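Side-chain contacts in YrrB protein (Bacillus subtilis, PDB 2Q7F), which may act as an interaction mediator in complexes of RNA sulfuration components, RNA processing components and aminoacyl-tRNA synthetases: residues A[65-69]-A[70-74]; A[161-164]-A[165-169]. One frame throughout, in Å; residues are numbered along the deposited sequence.

Interaction 1 of 2, residues A[65-69]-A[70-74]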
ATOM      1  N   ASN A  65      13.733  12.991   6.263  1.00 50.17           N
ATOM      2  CA  ASN A  65      13.723  11.543   6.508  1.00 49.83           C
ATOM      3  C   ASN A  65      14.100  11.198   7.947  1.00 49.35           C
ATOM      4  O   ASN A  65      13.527  10.295   8.550  1.00 49.27           O
ATOM      5  CB  ASN A  65      14.647  10.800   5.535  1.00 49.63           C
ATOM      6  CG  ASN A  65      14.171  10.876   4.090  1.00 50.22           C
ATOM      7  OD1 ASN A  65      13.015  11.192   3.819  1.00 51.51           O
ATOM      8  ND2 ASN A  65      15.076  10.596   3.152  1.00 48.92           N
ATOM      9  N   LEU A  66      15.068  11.920   8.494  1.00 49.11           N
ATOM     10  CA  LEU A  66      15.487  11.688   9.860  1.00 48.96           C
ATOM     11  C   LEU A  66      14.351  12.106  10.804  1.00 49.06           C
ATOM     12  O   LEU A  66      13.968  11.343  11.690  1.00 49.34           O
ATOM     13  CB  LEU A  66      16.795  12.435  10.134  1.00 48.70           C
ATOM     14  CG  LEU A  66      17.678  12.276  11.387  1.00 48.95           C
ATOM     15  CD1 LEU A  66      17.447  13.415  12.361  1.00 49.52           C
ATOM     16  CD2 LEU A  66      17.566  10.927  12.085  1.00 47.33           C
ATOM     17  N   LEU A  67      13.778  13.285  10.568  1.00 48.74           N
ATOM     18  CA  LEU A  67      12.698  13.806  11.402  1.00 48.71           C
ATOM     19  C   LEU A  67      11.450  12.928  11.440  1.00 48.74           C
ATOM     20  O   LEU A  67      10.780  12.867  12.466  1.00 47.87           O
ATOM     21  CB  LEU A  67      12.334  15.232  10.989  1.00 48.56           C
ATOM     22  CG  LEU A  67      13.387  16.315  11.218  1.00 48.00           C
ATOM     23  CD1 LEU A  67      12.927  17.591  10.541  1.00 47.74           C
ATOM     24  CD2 LEU A  67      13.664  16.550  12.698  1.00 46.61           C
ATOM     25  N   SER A  68      11.155  12.259  10.320  1.00 49.30           N
ATOM     26  CA  SER A  68      10.067  11.269  10.236  1.00 49.78           C
ATOM     27  C   SER A  68      10.275  10.129  11.218  1.00 50.04           C
ATOM     28  O   SER A  68       9.325   9.700  11.875  1.00 50.13           O
ATOM     29  CB  SER A  68       9.988  10.645   8.839  1.00 49.62           C
ATOM     30  OG  SER A  68       9.667  11.586   7.852  1.00 49.76           O
ATOM     31  N   SER A  69      11.515   9.633  11.289  1.00 50.01           N
ATOM     32  CA  SER A  69      11.835   8.437  12.058  1.00 50.35           C
ATOM     33  C   SER A  69      11.909   8.748  13.544  1.00 50.65           C
ATOM     34  O   SER A  69      12.032   7.853  14.382  1.00 51.29           O
ATOM     35  CB  SER A  69      13.155   7.817  11.577  1.00 50.36           C
ATOM     36  OG  SER A  69      14.299   8.536  12.030  1.00 50.07           O
ATOM     37  N   VAL A  70      11.821  10.025  13.863  1.00 50.71           N
ATOM     38  CA  VAL A  70      12.010  10.501  15.216  1.00 50.74           C
ATOM     39  C   VAL A  70      10.712  11.143  15.732  1.00 51.02           C
ATOM     40  O   VAL A  70      10.703  11.814  16.773  1.00 51.14           O
ATOM     41  CB  VAL A  70      13.272  11.427  15.261  1.00 50.66           C
ATOM     42  CG1 VAL A  70      13.026  12.737  15.972  1.00 50.32           C
ATOM     43  CG2 VAL A  70      14.480  10.671  15.821  1.00 50.16           C
ATOM     44  N   ASN A  71       9.623  10.911  14.993  1.00 50.84           N
ATOM     45  CA  ASN A  71       8.289  11.407  15.344  1.00 51.11           C
ATOM     46  C   ASN A  71       8.070  12.915  15.243  1.00 51.01           C
ATOM     47  O   ASN A  71       7.132  13.438  15.845  1.00 51.28           O
ATOM     48  CB  ASN A  71       7.870  10.941  16.746  1.00 51.13           C
ATOM     49  CG  ASN A  71       6.361  10.935  16.926  1.00 52.01           C
ATOM     50  OD1 ASN A  71       5.817  11.603  17.813  1.00 53.89           O
ATOM     51  ND2 ASN A  71       5.674  10.195  16.072  1.00 52.16           N
ATOM     52  N   GLU A  72       8.933  13.617  14.514  1.00 50.58           N
ATOM     53  CA  GLU A  72       8.719  15.035  14.222  1.00 50.61           C
ATOM     54  C   GLU A  72       8.133  15.195  12.821  1.00 49.41           C
ATOM     55  O   GLU A  72       8.732  15.797  11.926  1.00 49.19           O
ATOM     56  CB  GLU A  72       9.996  15.859  14.420  1.00 50.48           C
ATOM     57  CG  GLU A  72      10.314  16.132  15.892  1.00 52.13           C
ATOM     58  CD  GLU A  72      11.690  16.746  16.106  1.00 53.22           C
ATOM     59  OE1 GLU A  72      12.568  16.036  16.644  1.00 57.36           O
ATOM     60  OE2 GLU A  72      11.913  17.929  15.734  1.00 56.64           O
ATOM     61  N   LEU A  73       6.928  14.650  12.670  1.00 48.61           N
ATOM     62  CA  LEU A  73       6.198  14.600  11.414  1.00 47.58           C
ATOM     63  C   LEU A  73       5.924  15.953  10.753  1.00 47.10           C
ATOM     64  O   LEU A  73       6.141  16.100   9.544  1.00 46.78           O
ATOM     65  CB  LEU A  73       4.901  13.798  11.599  1.00 47.50           C
ATOM     66  CG  LEU A  73       4.937  12.286  11.288  1.00 47.65           C
ATOM     67  CD1 LEU A  73       6.299  11.638  11.530  1.00 47.73           C
ATOM     68  CD2 LEU A  73       3.842  11.523  12.036  1.00 47.32           C
ATOM     69  N   GLU A  74       5.453  16.936  11.529  1.00 46.29           N
ATOM     70  CA  GLU A  74       5.144  18.262  10.970  1.00 45.49           C
ATOM     71  C   GLU A  74       6.403  18.955  10.464  1.00 45.27           C
ATOM     72  O   GLU A  74       6.411  19.544   9.372  1.00 45.21           O
ATOM     73  CB  GLU A  74       4.436  19.158  11.986  1.00 45.20           C
ATOM     74  CG  GLU A  74       3.085  18.636  12.467  1.00 44.89           C
ATOM     75  CD  GLU A  74       3.224  17.410  13.344  1.00 43.83           C
ATOM     76  OE1 GLU A  74       2.390  16.496  13.236  1.00 44.58           O
ATOM     77  OE2 GLU A  74       4.178  17.350  14.136  1.00 44.15           O
TER
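The carbonyl of Leu67 receives the backbone N-H of Glu72, N to O 2.9 Å, as the chain leaves helix 57-69 and turns into helix 73-86. The same Leu67 O takes a weak bond from Val70 N, and a weak one from Asn71 N to Ser68 O (3.4 Å) lies beside it. Next to these bonds the side chains of Leu67 and Glu72 meet at a slant. Leu67 CG stands anti to its own carbonyl carbon, and chi1 -66° and chi2 171° together bring the CD2 methyl toward the glutamate; CD2 lies 3.8 Å from Glu72 OE2 and 4.1 Å from Glu72 CB. The carboxylate thus passes over an apolar branch, while its OE2 makes a salt bridge to Arg75. Asn71, with positive phi, is the C-prime residue of a Schellman motif that ends the first helix of TPR 2, and Glu72 is the N-cap of the second. Ser69 OG, set between its backbone N and carbonyl carbon (chi1 76°), folds back on the helix and bonds Leu66 O at 2.8 Å, in the carbonyl plane and on a lone pair. Val70 CB leans on that same carbonyl, 3.6 Å from Leu66 O. On another side of the turn, Leu73 CD1 rests 3.6 Å from Ser68 O, and the leucine also reaches Val100 and Val103 of helix 91-103.

Interaction 2 of 2, residues A[161-164]-A[165-169]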
ATOM      1  N   ALA A 161       1.108  -7.092  -0.929  1.00 54.89           N
ATOM      2  CA  ALA A 161       0.688  -6.501  -2.194  1.00 54.20           C
ATOM      3  C   ALA A 161      -0.268  -7.429  -2.910  1.00 53.74           C
ATOM      4  O   ALA A 161      -1.322  -7.010  -3.378  1.00 54.05           O
ATOM      5  CB  ALA A 161       1.888  -6.207  -3.076  1.00 54.17           C
ATOM      6  N   ARG A 162       0.098  -8.703  -2.974  1.00 53.21           N
ATOM      7  CA  ARG A 162      -0.679  -9.676  -3.720  1.00 52.67           C
ATOM      8  C   ARG A 162      -2.084  -9.867  -3.148  1.00 52.23           C
ATOM      9  O   ARG A 162      -3.043 -10.053  -3.899  1.00 52.04           O
ATOM     10  CB  ARG A 162       0.067 -10.998  -3.802  1.00 52.72           C
ATOM     11  CG  ARG A 162      -0.463 -11.896  -4.882  1.00 53.37           C
ATOM     12  CD  ARG A 162       0.205 -13.241  -4.845  1.00 54.98           C
ATOM     13  NE  ARG A 162       1.582 -13.146  -5.313  1.00 56.06           N
ATOM     14  CZ  ARG A 162       1.967 -13.351  -6.568  1.00 55.61           C
ATOM     15  NH1 ARG A 162       1.087 -13.681  -7.509  1.00 55.08           N
ATOM     16  NH2 ARG A 162       3.245 -13.225  -6.874  1.00 55.18           N
ATOM     17  N   PHE A 163      -2.205  -9.808  -1.825  1.00 51.83           N
ATOM     18  CA  PHE A 163      -3.513  -9.887  -1.192  1.00 51.58           C
ATOM     19  C   PHE A 163      -4.376  -8.660  -1.511  1.00 51.54           C
ATOM     20  O   PHE A 163      -5.594  -8.777  -1.688  1.00 51.65           O
ATOM     21  CB  PHE A 163      -3.381 -10.079   0.322  1.00 51.80           C
ATOM     22  CG  PHE A 163      -4.691  -9.996   1.060  1.00 51.51           C
ATOM     23  CD1 PHE A 163      -5.691 -10.937   0.841  1.00 51.19           C
ATOM     24  CD2 PHE A 163      -4.929  -8.970   1.962  1.00 50.88           C
ATOM     25  CE1 PHE A 163      -6.907 -10.844   1.511  1.00 51.49           C
ATOM     26  CE2 PHE A 163      -6.145  -8.877   2.637  1.00 50.75           C
ATOM     27  CZ  PHE A 163      -7.132  -9.811   2.412  1.00 50.61           C
ATOM     28  N   GLN A 164      -3.745  -7.490  -1.596  1.00 51.23           N
ATOM     29  CA  GLN A 164      -4.463  -6.253  -1.914  1.00 51.22           C
ATOM     30  C   GLN A 164      -4.905  -6.203  -3.377  1.00 50.89           C
ATOM     31  O   GLN A 164      -5.975  -5.679  -3.699  1.00 50.58           O
ATOM     32  CB  GLN A 164      -3.602  -5.036  -1.593  1.00 51.50           C
ATOM     33  CG  GLN A 164      -3.333  -4.846  -0.124  1.00 52.94           C
ATOM     34  CD  GLN A 164      -4.512  -4.242   0.607  1.00 54.81           C
ATOM     35  OE1 GLN A 164      -4.771  -4.574   1.764  1.00 56.00           O
ATOM     36  NE2 GLN A 164      -5.234  -3.348  -0.062  1.00 55.02           N
ATOM     37  N   PHE A 165      -4.065  -6.741  -4.258  1.00 50.78           N
ATOM     38  CA  PHE A 165      -4.402  -6.860  -5.675  1.00 50.77           C
ATOM     39  C   PHE A 165      -5.609  -7.794  -5.841  1.00 50.90           C
ATOM     40  O   PHE A 165      -6.575  -7.465  -6.540  1.00 50.58           O
ATOM     41  CB  PHE A 165      -3.183  -7.352  -6.466  1.00 50.75           C
ATOM     42  CG  PHE A 165      -3.372  -7.359  -7.960  1.00 50.23           C
ATOM     43  CD1 PHE A 165      -4.086  -6.350  -8.602  1.00 49.96           C
ATOM     44  CD2 PHE A 165      -2.797  -8.366  -8.732  1.00 50.19           C
ATOM     45  CE1 PHE A 165      -4.250  -6.358  -9.994  1.00 51.02           C
ATOM     46  CE2 PHE A 165      -2.953  -8.386 -10.127  1.00 50.94           C
ATOM     47  CZ  PHE A 165      -3.681  -7.380 -10.760  1.00 50.35           C
ATOM     48  N   GLY A 166      -5.559  -8.937  -5.162  1.00 51.11           N
ATOM     49  CA  GLY A 166      -6.669  -9.883  -5.155  1.00 51.69           C
ATOM     50  C   GLY A 166      -8.002  -9.214  -4.873  1.00 52.15           C
ATOM     51  O   GLY A 166      -8.944  -9.335  -5.669  1.00 51.99           O
ATOM     52  N   MET A 167      -8.069  -8.494  -3.747  1.00 52.71           N
ATOM     53  CA  MET A 167      -9.313  -7.876  -3.277  1.00 53.23           C
ATOM     54  C   MET A 167      -9.831  -6.861  -4.275  1.00 53.59           C
ATOM     55  O   MET A 167     -11.039  -6.674  -4.440  1.00 53.68           O
ATOM     56  CB  MET A 167      -9.104  -7.194  -1.926  1.00 53.23           C
ATOM     57  CG  MET A 167      -9.164  -8.119  -0.730  1.00 53.61           C
ATOM     58  SD  MET A 167      -9.203  -7.187   0.815  1.00 53.22           S
ATOM     59  CE  MET A 167     -10.964  -6.871   0.992  1.00 54.86           C
ATOM     60  N   CYS A 168      -8.908  -6.182  -4.949  1.00 54.58           N
ATOM     61  CA  CYS A 168      -9.276  -5.140  -5.900  1.00 55.04           C
ATOM     62  C   CYS A 168      -9.790  -5.750  -7.200  1.00 55.20           C
ATOM     63  O   CYS A 168     -10.762  -5.271  -7.785  1.00 54.95           O
ATOM     64  CB  CYS A 168      -8.081  -4.228  -6.185  1.00 55.07           C
ATOM     65  SG  CYS A 168      -8.521  -2.509  -6.535  1.00 56.67           S
ATOM     66  N   LEU A 169      -9.127  -6.812  -7.644  1.00 55.72           N
ATOM     67  CA  LEU A 169      -9.581  -7.600  -8.799  1.00 56.32           C
ATOM     68  C   LEU A 169     -10.991  -8.152  -8.629  1.00 56.79           C
ATOM     69  O   LEU A 169     -11.835  -7.977  -9.506  1.00 56.78           O
ATOM     70  CB  LEU A 169      -8.618  -8.768  -9.050  1.00 56.14           C
ATOM     71  CG  LEU A 169      -7.283  -8.479  -9.733  1.00 55.70           C
ATOM     72  CD1 LEU A 169      -6.304  -9.623  -9.489  1.00 55.12           C
ATOM     73  CD2 LEU A 169      -7.509  -8.248 -11.226  1.00 55.54           C
TER
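The Phe163 ring has the CG methylene of Met167 over one face, from a residue one turn further along helix 159-172. The sulfur stands on that same side of the ring plane but displaced outward past CZ, with SD 3.7 Å from Phe163 CZ. Met167 SD to the centroid of the Phe163 ring is 4.4 Å, and the line runs 38° off the ring normal, an oblique Met-aromatic contact. The Phe165 ring has Leu169 CD1 on one face, 3.5 Å above the plane and over its centre, a CH-pi type of packing. Phe163 and Met167 leave the same side of the helix, Phe163 with CG anti to its backbone N (chi1 173°), Met167 with CG anti to its carbonyl carbon (chi1 -82°). With Phe163 cut back to an alanine, the Met167 thioether would probably lose its aromatic partner and a gap would be likely to open beside His192, whose ring also meets the phenylalanine. Behind these side chains the i to i+4 ladder of an alpha helix is unbroken: Phe165 N bonds Ala161 O at 2.9 Å, Gly166 N bonds Arg162 O at 3.0 Å, and Met167 N and Cys168 N reach Phe163 O and Gln164 O. This is the first helix of TPR 5, and its sides pack on different neighbours. Arg162 lies against helix 176-188, bonding Gln181 there, and makes a salt bridge to Glu156; Phe165 and Cys168 face helix 141-154, Ala161 and Gln164 touch helix 125-137, and Phe163 and Met167 meet helix 193-205.

Overall arrangement
Both contacts are local and belong to helical TPR repeats. Interaction 1 is a surface contact at the turn joining the two helices of TPR 2, its centre about 20 Å from the centre of the chain; interaction 2 lies within a single helix of TPR 5, mostly buried, its centre about 10 Å from the centre of the chain. The centres of interaction 1 and interaction 2 are about 30 Å apart. The chemistry follows the place: 65-74 is held largely by backbone bonds that close one helix, with leucine, valine and glutamate side chains packed against them, while 161-169 keeps a regular helical backbone and presents aromatic, sulfur-containing and aliphatic groups, and one arginine held by outside polar partners.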